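Local atomic coordinates of TfuA domain-containing protein (Methanosarcina acetivorans, PDB entry 6XP8), a protein that takes part in peptide backbone thioamidation, probably as a partner of a YcaO enzyme. Residues 1-6 with 36-42; 46-51 with 77-81; 125-131 with 161-166. All coordinates share one frame; numbering follows the deposited sequence.

Interaction 1. Residues 1-6 with 36-42; sequences ARAVIF and FVQQGYK
V4 sets a methyl on the F36 ring: CG2, turned anti to its own backbone N, lies over the ring centre, 3.8 Å from the centroid and 10° off the normal, a CH-pi contact. The other branch, CG1, packs against F36 CB. F6 meets the same ring with its edge, an offset edge-to-face pair with planes at 77° and F6 CZ 3.8 Å from F36 CE2. Chi1 of -62° at F36, with CG beside the backbone N, directs the ring from helix 33-38 toward strand 3-6. G40, with positive phi, forms a Schellman motif after the helix; Y41 and K42 then pass beside A1 and R2 and lead into strand 43-46, next to strand 3-6 in the sheet. Y41 lays the CD2-CE2 side of its ring along R2 and V4, with Y41 CD2 3.7 Å from R2 CB, while A3 O lies at the ring edge. Y41 OH is hydrogen-bonded to N23. K42 N donates to R2 O at 3.0 Å, in the carbonyl plane. The chemistry is thus graded: apolar and aromatic where V4, F6 and F36 are buried, whereas toward the exposed chain start this backbone bond and one water, bridging R2 N and G40 O, join the segments.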
loop_
_atom_site.group_PDB
_atom_site.type_symbol
_atom_site.label_atom_id
_atom_site.label_comp_id
_atom_site.label_asym_id
_atom_site.label_seq_id
_atom_site.Cartn_x
_atom_site.Cartn_y
_atom_site.Cartn_z
ATOM N N ALA A 1 2.895 -26.213 7.127
ATOM C CA ALA A 1 3.405 -24.884 6.676
ATOM C C ALA A 1 2.631 -23.754 7.352
ATOM O O ALA A 1 1.397 -23.758 7.368
ATOM C CB ALA A 1 3.325 -24.770 5.160
ATOM N N ARG A 2 3.371 -22.803 7.922
ATOM C CA ARG A 2 2.793 -21.651 8.621
ATOM C C ARG A 2 3.163 -20.349 7.910
ATOM O O ARG A 2 4.300 -20.183 7.449
ATOM C CB ARG A 2 3.272 -21.597 10.078
ATOM C CG ARG A 2 2.831 -22.760 10.960
ATOM C CD ARG A 2 1.657 -22.400 11.865
ATOM N NE ARG A 2 0.365 -22.800 11.302
ATOM C CZ ARG A 2 -0.638 -21.971 11.006
ATOM N NH1 ARG A 2 -0.534 -20.660 11.214
ATOM N NH2 ARG A 2 -1.762 -22.459 10.497
ATOM N N ALA A 3 2.193 -19.441 7.828
ATOM C CA ALA A 3 2.405 -18.114 7.243
ATOM C C ALA A 3 2.344 -16.997 8.276
ATOM O O ALA A 3 1.540 -17.042 9.212
ATOM C CB ALA A 3 1.403 -17.848 6.134
ATOM N N VAL A 4 3.207 -16.003 8.084
ATOM C CA VAL A 4 3.183 -14.752 8.843
ATOM C C VAL A 4 2.990 -13.580 7.867
ATOM O O VAL A 4 3.648 -13.518 6.825
ATOM C CB VAL A 4 4.424 -14.609 9.777
ATOM C CG1 VAL A 4 5.740 -14.654 9.004
ATOM C CG2 VAL A 4 4.335 -13.356 10.637
ATOM N N ILE A 5 2.055 -12.686 8.196
ATOM C CA ILE A 5 1.718 -11.533 7.340
ATOM C C ILE A 5 1.860 -10.227 8.108
ATOM O O ILE A 5 1.271 -10.057 9.177
ATOM C CB ILE A 5 0.272 -11.619 6.769
ATOM C CG1 ILE A 5 -0.020 -12.983 6.127
ATOM C CG2 ILE A 5 -0.031 -10.457 5.821
ATOM C CD1 ILE A 5 0.763 -13.280 4.870
ATOM N N PHE A 6 2.634 -9.302 7.548
ATOM C CA PHE A 6 2.815 -7.983 8.143
ATOM C C PHE A 6 1.887 -6.999 7.450
ATOM O O PHE A 6 2.109 -6.642 6.288
ATOM C CB PHE A 6 4.279 -7.548 8.042
ATOM C CG PHE A 6 5.231 -8.485 8.737
ATOM C CD1 PHE A 6 5.534 -8.309 10.087
ATOM C CD2 PHE A 6 5.815 -9.549 8.048
ATOM C CE1 PHE A 6 6.406 -9.178 10.738
ATOM C CE2 PHE A 6 6.677 -10.428 8.699
ATOM C CZ PHE A 6 6.980 -10.235 10.044
ATOM N N PHE A 36 10.719 -15.049 12.800
ATOM C CA PHE A 36 9.767 -15.977 12.193
ATOM C C PHE A 36 10.439 -17.045 11.333
ATOM O O PHE A 36 9.993 -18.195 11.314
ATOM C CB PHE A 36 8.679 -15.205 11.440
ATOM C CG PHE A 36 7.865 -14.321 12.339
ATOM C CD1 PHE A 36 6.847 -14.862 13.138
ATOM C CD2 PHE A 36 8.151 -12.959 12.442
ATOM C CE1 PHE A 36 6.112 -14.052 13.994
ATOM C CE2 PHE A 36 7.417 -12.144 13.299
ATOM C CZ PHE A 36 6.402 -12.692 14.076
ATOM N N VAL A 37 11.523 -16.664 10.657
ATOM C CA VAL A 37 12.397 -17.614 9.945
ATOM C C VAL A 37 12.918 -18.684 10.915
ATOM O O VAL A 37 12.859 -19.880 10.609
ATOM C CB VAL A 37 13.565 -16.893 9.215
ATOM C CG1 VAL A 37 14.530 -17.879 8.558
ATOM C CG2 VAL A 37 13.025 -15.922 8.172
ATOM N N GLN A 38 13.390 -18.250 12.088
ATOM C CA GLN A 38 13.940 -19.163 13.101
ATOM C C GLN A 38 12.879 -20.011 13.806
ATOM O O GLN A 38 13.187 -21.094 14.308
ATOM C CB GLN A 38 14.811 -18.413 14.123
ATOM C CG GLN A 38 16.100 -17.813 13.560
ATOM C CD GLN A 38 17.041 -18.827 12.921
ATOM O OE1 GLN A 38 17.260 -19.921 13.446
ATOM N NE2 GLN A 38 17.618 -18.454 11.786
ATOM N N GLN A 39 11.638 -19.524 13.827
ATOM C CA GLN A 39 10.494 -20.272 14.370
ATOM C C GLN A 39 9.963 -21.340 13.400
ATOM O O GLN A 39 9.081 -22.126 13.760
ATOM C CB GLN A 39 9.367 -19.317 14.789
ATOM C CG GLN A 39 9.575 -18.642 16.141
ATOM C CD GLN A 39 8.443 -17.706 16.541
ATOM O OE1 GLN A 39 7.416 -17.609 15.867
ATOM N NE2 GLN A 39 8.628 -17.010 17.656
ATOM N N GLY A 40 10.504 -21.358 12.179
ATOM C CA GLY A 40 10.155 -22.361 11.169
ATOM C C GLY A 40 9.040 -22.005 10.197
ATOM O O GLY A 40 8.517 -22.890 9.515
ATOM N N TYR A 41 8.672 -20.723 10.122
ATOM C CA TYR A 41 7.637 -20.262 9.174
ATOM C C TYR A 41 8.080 -20.474 7.722
ATOM O O TYR A 41 9.261 -20.321 7.391
ATOM C CB TYR A 41 7.247 -18.794 9.426
ATOM C CG TYR A 41 6.306 -18.573 10.600
ATOM C CD1 TYR A 41 6.775 -18.616 11.922
ATOM C CD2 TYR A 41 4.947 -18.305 10.392
ATOM C CE1 TYR A 41 5.919 -18.418 12.996
ATOM C CE2 TYR A 41 4.083 -18.099 11.461
ATOM C CZ TYR A 41 4.577 -18.155 12.762
ATOM O OH TYR A 41 3.737 -17.951 13.829
ATOM N N LYS A 42 7.122 -20.835 6.867
ATOM C CA LYS A 42 7.423 -21.222 5.485
ATOM C C LYS A 42 7.154 -20.128 4.455
ATOM O O LYS A 42 7.790 -20.103 3.401
ATOM C CB LYS A 42 6.689 -22.514 5.100
ATOM C CG LYS A 42 7.238 -23.781 5.754
ATOM C CD LYS A 42 8.638 -24.132 5.256
ATOM C CE LYS A 42 9.384 -24.988 6.267
ATOM N NZ LYS A 42 10.763 -25.303 5.797
HETATM O O HOH W 1 5.945 -23.583 8.897
#

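Interaction 2. Residues 46-51 with 77-81; sequences IIDGIF and SMGAL
M78 starts with CG anti to its backbone N (chi1 177°) and then bends at chi2 and chi3, which folds its thioether along F51. F51 keeps CG beside its own backbone N, which brings the ring end to S77 and M78, and the F51 and M78 side chains run past each other in opposite directions. The methyl end makes the nearest approach to F51: M78 CE is 3.5 Å from F51 CD1 and 3.3 Å from I50 O. F51 CE1 lies against M78 CA and CB, 3.8 Å from each. The sulfur makes an oblique Met-aromatic contact, 5.1 Å from M78 SD to the F51 ring centroid, and M78 CB lies 3.5 Å from G49 N. The loop leaving strand 43-46 of the parallel sheet here passes over the first turn of helix 78-86, which itself follows strand 71-74. At that turn G79 N donates to I47 O at 3.0 Å, nearly straight at 171°, although the donor stands above the carbonyl plane. G79, without a side chain, also brings its CA within 3.2 Å of I46 O in a CA-H...O contact. S77 sits at the N-cap position, but its side chain makes no capping bond; OG lies at the F51 ring edge, water 2 links it to G49 N, and K199 is a further partner. D48 OD1 approaches S77 CB, while the D48 carboxylate is held by hydrogen bonds from T7, N9 and S10.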
loop_
_atom_site.group_PDB
_atom_site.type_symbol
_atom_site.label_atom_id
_atom_site.label_comp_id
_atom_site.label_asym_id
_atom_site.label_seq_id
_atom_site.Cartn_x
_atom_site.Cartn_y
_atom_site.Cartn_z
ATOM N N ILE A 46 4.760 -9.689 3.074
ATOM C CA ILE A 46 5.022 -8.302 3.457
ATOM C C ILE A 46 4.022 -7.438 2.702
ATOM O O ILE A 46 4.067 -7.366 1.474
ATOM C CB ILE A 46 6.477 -7.847 3.162
ATOM C CG1 ILE A 46 7.502 -8.755 3.876
ATOM C CG2 ILE A 46 6.657 -6.387 3.571
ATOM C CD1 ILE A 46 8.943 -8.535 3.444
ATOM N N ILE A 47 3.102 -6.817 3.441
ATOM C CA ILE A 47 2.184 -5.827 2.869
ATOM C C ILE A 47 2.661 -4.444 3.327
ATOM O O ILE A 47 3.212 -3.677 2.531
ATOM C CB ILE A 47 0.694 -6.107 3.220
ATOM C CG1 ILE A 47 0.275 -7.497 2.692
ATOM C CG2 ILE A 47 -0.211 -5.005 2.658
ATOM C CD1 ILE A 47 -1.110 -7.983 3.091
ATOM N N ASP A 48 2.496 -4.172 4.620
ATOM C CA ASP A 48 2.821 -2.877 5.208
ATOM C C ASP A 48 4.108 -2.938 6.011
ATOM O O ASP A 48 4.457 -3.982 6.572
ATOM C CB ASP A 48 1.660 -2.386 6.079
ATOM C CG ASP A 48 0.363 -2.262 5.299
ATOM O OD1 ASP A 48 0.392 -1.673 4.200
ATOM O OD2 ASP A 48 -0.681 -2.757 5.783
ATOM N N GLY A 49 4.804 -1.807 6.041
ATOM C CA GLY A 49 6.033 -1.663 6.800
ATOM C C GLY A 49 6.364 -0.209 7.030
ATOM O O GLY A 49 5.933 0.674 6.267
ATOM N N ILE A 50 7.129 0.043 8.089
ATOM C CA ILE A 50 7.600 1.395 8.400
ATOM C C ILE A 50 8.609 1.823 7.329
ATOM O O ILE A 50 9.467 1.028 6.931
ATOM C CB ILE A 50 8.168 1.473 9.847
ATOM C CG1 ILE A 50 7.029 1.600 10.867
ATOM C CG2 ILE A 50 9.074 2.682 10.041
ATOM C CD1 ILE A 50 6.293 0.318 11.178
ATOM N N PHE A 51 8.491 3.067 6.860
ATOM C CA PHE A 51 9.344 3.585 5.775
ATOM C C PHE A 51 10.603 4.320 6.229
ATOM O O PHE A 51 11.558 4.434 5.458
ATOM C CB PHE A 51 8.532 4.454 4.800
ATOM C CG PHE A 51 7.509 3.680 4.017
ATOM C CD1 PHE A 51 7.909 2.731 3.067
ATOM C CD2 PHE A 51 6.143 3.893 4.225
ATOM C CE1 PHE A 51 6.964 2.000 2.349
ATOM C CE2 PHE A 51 5.192 3.169 3.504
ATOM C CZ PHE A 51 5.606 2.224 2.572
ATOM N N SER A 77 2.167 -1.978 -0.520
ATOM C CA SER A 77 2.835 -0.886 0.176
ATOM C C SER A 77 4.342 -1.139 0.251
ATOM O O SER A 77 4.993 -1.200 -0.794
ATOM C CB SER A 77 2.203 -0.704 1.559
ATOM O OG SER A 77 2.466 0.589 2.077
ATOM N N MET A 78 4.898 -1.287 1.461
ATOM C CA MET A 78 6.316 -1.657 1.605
ATOM C C MET A 78 6.645 -2.950 0.847
ATOM O O MET A 78 7.728 -3.077 0.268
ATOM C CB MET A 78 6.749 -1.740 3.082
ATOM C CG MET A 78 8.196 -2.192 3.304
ATOM S SD MET A 78 9.441 -1.160 2.490
ATOM C CE MET A 78 9.901 -0.041 3.810
ATOM N N GLY A 79 5.702 -3.891 0.824
ATOM C CA GLY A 79 5.894 -5.139 0.083
ATOM C C GLY A 79 6.033 -4.928 -1.416
ATOM O O GLY A 79 6.794 -5.634 -2.080
ATOM N N ALA A 80 5.294 -3.959 -1.950
ATOM C CA ALA A 80 5.374 -3.615 -3.377
ATOM C C ALA A 80 6.726 -2.997 -3.734
ATOM O O ALA A 80 7.333 -3.370 -4.738
ATOM C CB ALA A 80 4.240 -2.681 -3.761
ATOM N N LEU A 81 7.185 -2.068 -2.895
ATOM C CA LEU A 81 8.473 -1.411 -3.070
ATOM C C LEU A 81 9.624 -2.418 -3.003
ATOM O O LEU A 81 10.456 -2.469 -3.911
ATOM C CB LEU A 81 8.653 -0.285 -2.036
ATOM C CG LEU A 81 9.924 0.576 -2.121
ATOM C CD1 LEU A 81 9.994 1.344 -3.433
ATOM C CD2 LEU A 81 9.977 1.530 -0.936
HETATM O O HOH W 2 3.656 0.280 4.401
#

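Interaction 3. Residues 125-131 with 161-166; sequences SVPLVNI and YPDRSY
V126 and Y166 form the close-packed side of this contact. Both valine methyls come from the same side of the ring plane, V126 CG1 within 3.5 Å of Y166 CZ and V126 CG2 toward Y166 CE2. With V126 CG1 anti to its backbone N (chi1 -178°), that methyl is directed at the hydroxyl end of the ring. I131 CG1 comes from this same side, but toward Y166 CE1, 4.0 Å away, its side chain running counter to the tyrosine. Y166 OH is gripped by E195 and T134, which would fix the reach of the ring. Beside this, V126 N donates to R164 O at 2.9 Å, from above the carbonyl plane, and S125 CB presses against R164 O at 3.2 Å.

R164 buries the most surface, yet the outer part of its side chain packs through longer approaches and a water. The chain, extended from CG to NE, runs by V126 O and I131, where R164 CD and I131 CD1 are 4.2 Å apart. L128 then covers one face of the guanidinium, with L128 CB 3.9 Å from R164 NH1. Water 3 occupies this side, accepting from L128 N and, weakly, from R164 NH1. The buried charge is met by a salt bridge to D110 and by A156 O, to which R164 NE donates.

The contact joins the start of helix 128-140 to the loop between helices 146-157 and 166-175. Helix 146-157 packs on L128 and I131, helix 181-193 touches Y166, and N130 reaches the beginning of helix 198-215.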
loop_
_atom_site.group_PDB
_atom_site.type_symbol
_atom_site.label_atom_id
_atom_site.label_comp_id
_atom_site.label_asym_id
_atom_site.label_seq_id
_atom_site.Cartn_x
_atom_site.Cartn_y
_atom_site.Cartn_z
ATOM N N SER A 125 -4.343 9.211 6.898
ATOM C CA SER A 125 -4.230 9.834 5.585
ATOM C C SER A 125 -4.491 8.852 4.435
ATOM O O SER A 125 -4.694 7.653 4.656
ATOM C CB SER A 125 -2.865 10.512 5.442
ATOM O OG SER A 125 -1.821 9.559 5.349
ATOM N N VAL A 126 -4.486 9.387 3.215
ATOM C CA VAL A 126 -4.751 8.635 1.990
ATOM C C VAL A 126 -3.444 8.485 1.196
ATOM O O VAL A 126 -2.752 9.484 0.964
ATOM C CB VAL A 126 -5.823 9.336 1.116
ATOM C CG1 VAL A 126 -6.129 8.525 -0.134
ATOM C CG2 VAL A 126 -7.100 9.564 1.909
ATOM N N PRO A 127 -3.108 7.244 0.772
ATOM C CA PRO A 127 -1.900 7.058 -0.033
ATOM C C PRO A 127 -2.058 7.670 -1.418
ATOM O O PRO A 127 -3.160 7.656 -1.983
ATOM C CB PRO A 127 -1.774 5.539 -0.132
ATOM C CG PRO A 127 -3.173 5.043 -0.015
ATOM C CD PRO A 127 -3.881 5.990 0.900
ATOM N N LEU A 128 -0.962 8.213 -1.937
ATOM C CA LEU A 128 -0.939 8.819 -3.261
ATOM C C LEU A 128 -1.429 7.886 -4.373
ATOM O O LEU A 128 -2.135 8.342 -5.268
ATOM C CB LEU A 128 0.456 9.374 -3.582
ATOM C CG LEU A 128 0.670 10.231 -4.837
ATOM C CD1 LEU A 128 -0.299 11.408 -4.917
ATOM C CD2 LEU A 128 2.106 10.728 -4.842
ATOM N N VAL A 129 -1.073 6.594 -4.309
ATOM C CA VAL A 129 -1.578 5.609 -5.289
ATOM C C VAL A 129 -3.110 5.528 -5.361
ATOM O O VAL A 129 -3.659 5.445 -6.461
ATOM C CB VAL A 129 -0.954 4.189 -5.157
ATOM C CG1 VAL A 129 0.509 4.208 -5.587
ATOM C CG2 VAL A 129 -1.123 3.617 -3.758
ATOM N N ASN A 130 -3.772 5.566 -4.198
ATOM C CA ASN A 130 -5.244 5.620 -4.110
ATOM C C ASN A 130 -5.787 6.926 -4.703
ATOM O O ASN A 130 -6.812 6.909 -5.383
ATOM C CB ASN A 130 -5.735 5.470 -2.658
ATOM C CG ASN A 130 -5.731 4.025 -2.153
ATOM O OD1 ASN A 130 -5.103 3.134 -2.727
ATOM N ND2 ASN A 130 -6.405 3.807 -1.029
ATOM N N ILE A 131 -5.095 8.042 -4.446
ATOM C CA ILE A 131 -5.477 9.358 -4.996
ATOM C C ILE A 131 -5.390 9.333 -6.527
ATOM O O ILE A 131 -6.323 9.771 -7.211
ATOM C CB ILE A 131 -4.647 10.523 -4.379
ATOM C CG1 ILE A 131 -4.972 10.680 -2.886
ATOM C CG2 ILE A 131 -4.891 11.843 -5.113
ATOM C CD1 ILE A 131 -3.928 11.440 -2.080
ATOM N N TYR A 161 2.549 13.948 3.366
ATOM C CA TYR A 161 1.618 12.796 3.347
ATOM C C TYR A 161 0.616 12.699 4.516
ATOM O O TYR A 161 -0.528 12.335 4.275
ATOM C CB TYR A 161 2.320 11.449 3.041
ATOM C CG TYR A 161 3.124 10.879 4.186
ATOM C CD1 TYR A 161 2.518 10.066 5.155
ATOM C CD2 TYR A 161 4.490 11.154 4.308
ATOM C CE1 TYR A 161 3.245 9.561 6.225
ATOM C CE2 TYR A 161 5.229 10.641 5.371
ATOM C CZ TYR A 161 4.602 9.847 6.320
ATOM O OH TYR A 161 5.331 9.342 7.372
ATOM N N PRO A 162 1.016 13.044 5.771
ATOM C CA PRO A 162 0.001 13.019 6.836
ATOM C C PRO A 162 -1.174 13.979 6.630
ATOM O O PRO A 162 -2.214 13.794 7.257
ATOM C CB PRO A 162 0.799 13.413 8.087
ATOM C CG PRO A 162 2.166 12.906 7.794
ATOM C CD PRO A 162 2.352 13.291 6.351
ATOM N N ASP A 163 -1.006 14.963 5.743
ATOM C CA ASP A 163 -2.065 15.916 5.382
ATOM C C ASP A 163 -2.838 15.545 4.104
ATOM O O ASP A 163 -3.763 16.269 3.706
ATOM C CB ASP A 163 -1.481 17.333 5.229
ATOM C CG ASP A 163 -0.875 17.878 6.517
ATOM O OD1 ASP A 163 -1.163 17.355 7.620
ATOM O OD2 ASP A 163 -0.098 18.849 6.417
ATOM N N ARG A 164 -2.456 14.440 3.458
ATOM C CA ARG A 164 -3.157 13.940 2.269
ATOM C C ARG A 164 -4.494 13.322 2.662
ATOM O O ARG A 164 -4.537 12.299 3.344
ATOM C CB ARG A 164 -2.308 12.910 1.509
ATOM C CG ARG A 164 -1.262 13.513 0.593
ATOM C CD ARG A 164 -0.391 12.436 -0.046
ATOM N NE ARG A 164 0.721 13.057 -0.758
ATOM C CZ ARG A 164 1.895 12.484 -1.016
ATOM N NH1 ARG A 164 2.165 11.243 -0.620
ATOM N NH2 ARG A 164 2.816 13.175 -1.669
ATOM N N SER A 165 -5.578 13.979 2.261
ATOM C CA SER A 165 -6.936 13.450 2.419
ATOM C C SER A 165 -7.799 14.008 1.298
ATOM O O SER A 165 -7.465 15.043 0.718
ATOM C CB SER A 165 -7.527 13.823 3.788
ATOM O OG SER A 165 -7.807 15.214 3.882
ATOM N N TYR A 166 -8.906 13.329 1.006
ATOM C CA TYR A 166 -9.822 13.784 -0.037
ATOM C C TYR A 166 -10.496 15.105 0.317
ATOM O O TYR A 166 -10.666 15.961 -0.551
ATOM C CB TYR A 166 -10.843 12.702 -0.388
ATOM C CG TYR A 166 -10.202 11.465 -0.972
ATOM C CD1 TYR A 166 -9.523 11.515 -2.201
ATOM C CD2 TYR A 166 -10.274 10.240 -0.303
ATOM C CE1 TYR A 166 -8.925 10.378 -2.740
ATOM C CE2 TYR A 166 -9.681 9.097 -0.834
ATOM C CZ TYR A 166 -9.019 9.173 -2.053
ATOM O OH TYR A 166 -8.427 8.049 -2.588
HETATM O O HOH W 3 1.340 8.565 -0.169
#

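The three contacts follow one another along the chain, each closing before the next opens. Interactions 1 and 2 belong to the parallel sheet part of the fold, with centres about 17 Å apart. They touch where strand 3-6 ends: F6 O lies 3.0 Å from I47 N and from D48 N, both probable hydrogen bonds, and I5 packs on I47. Interaction 3 lies among the later helices, its centre about 16 Å from that of interaction 2 and about 32 Å from that of interaction 1, on the opposite side of the chain's centre from interaction 1. Helix 198-215 touches residues of all three, so the C-terminal helix runs alongside both the sheet and the helical part.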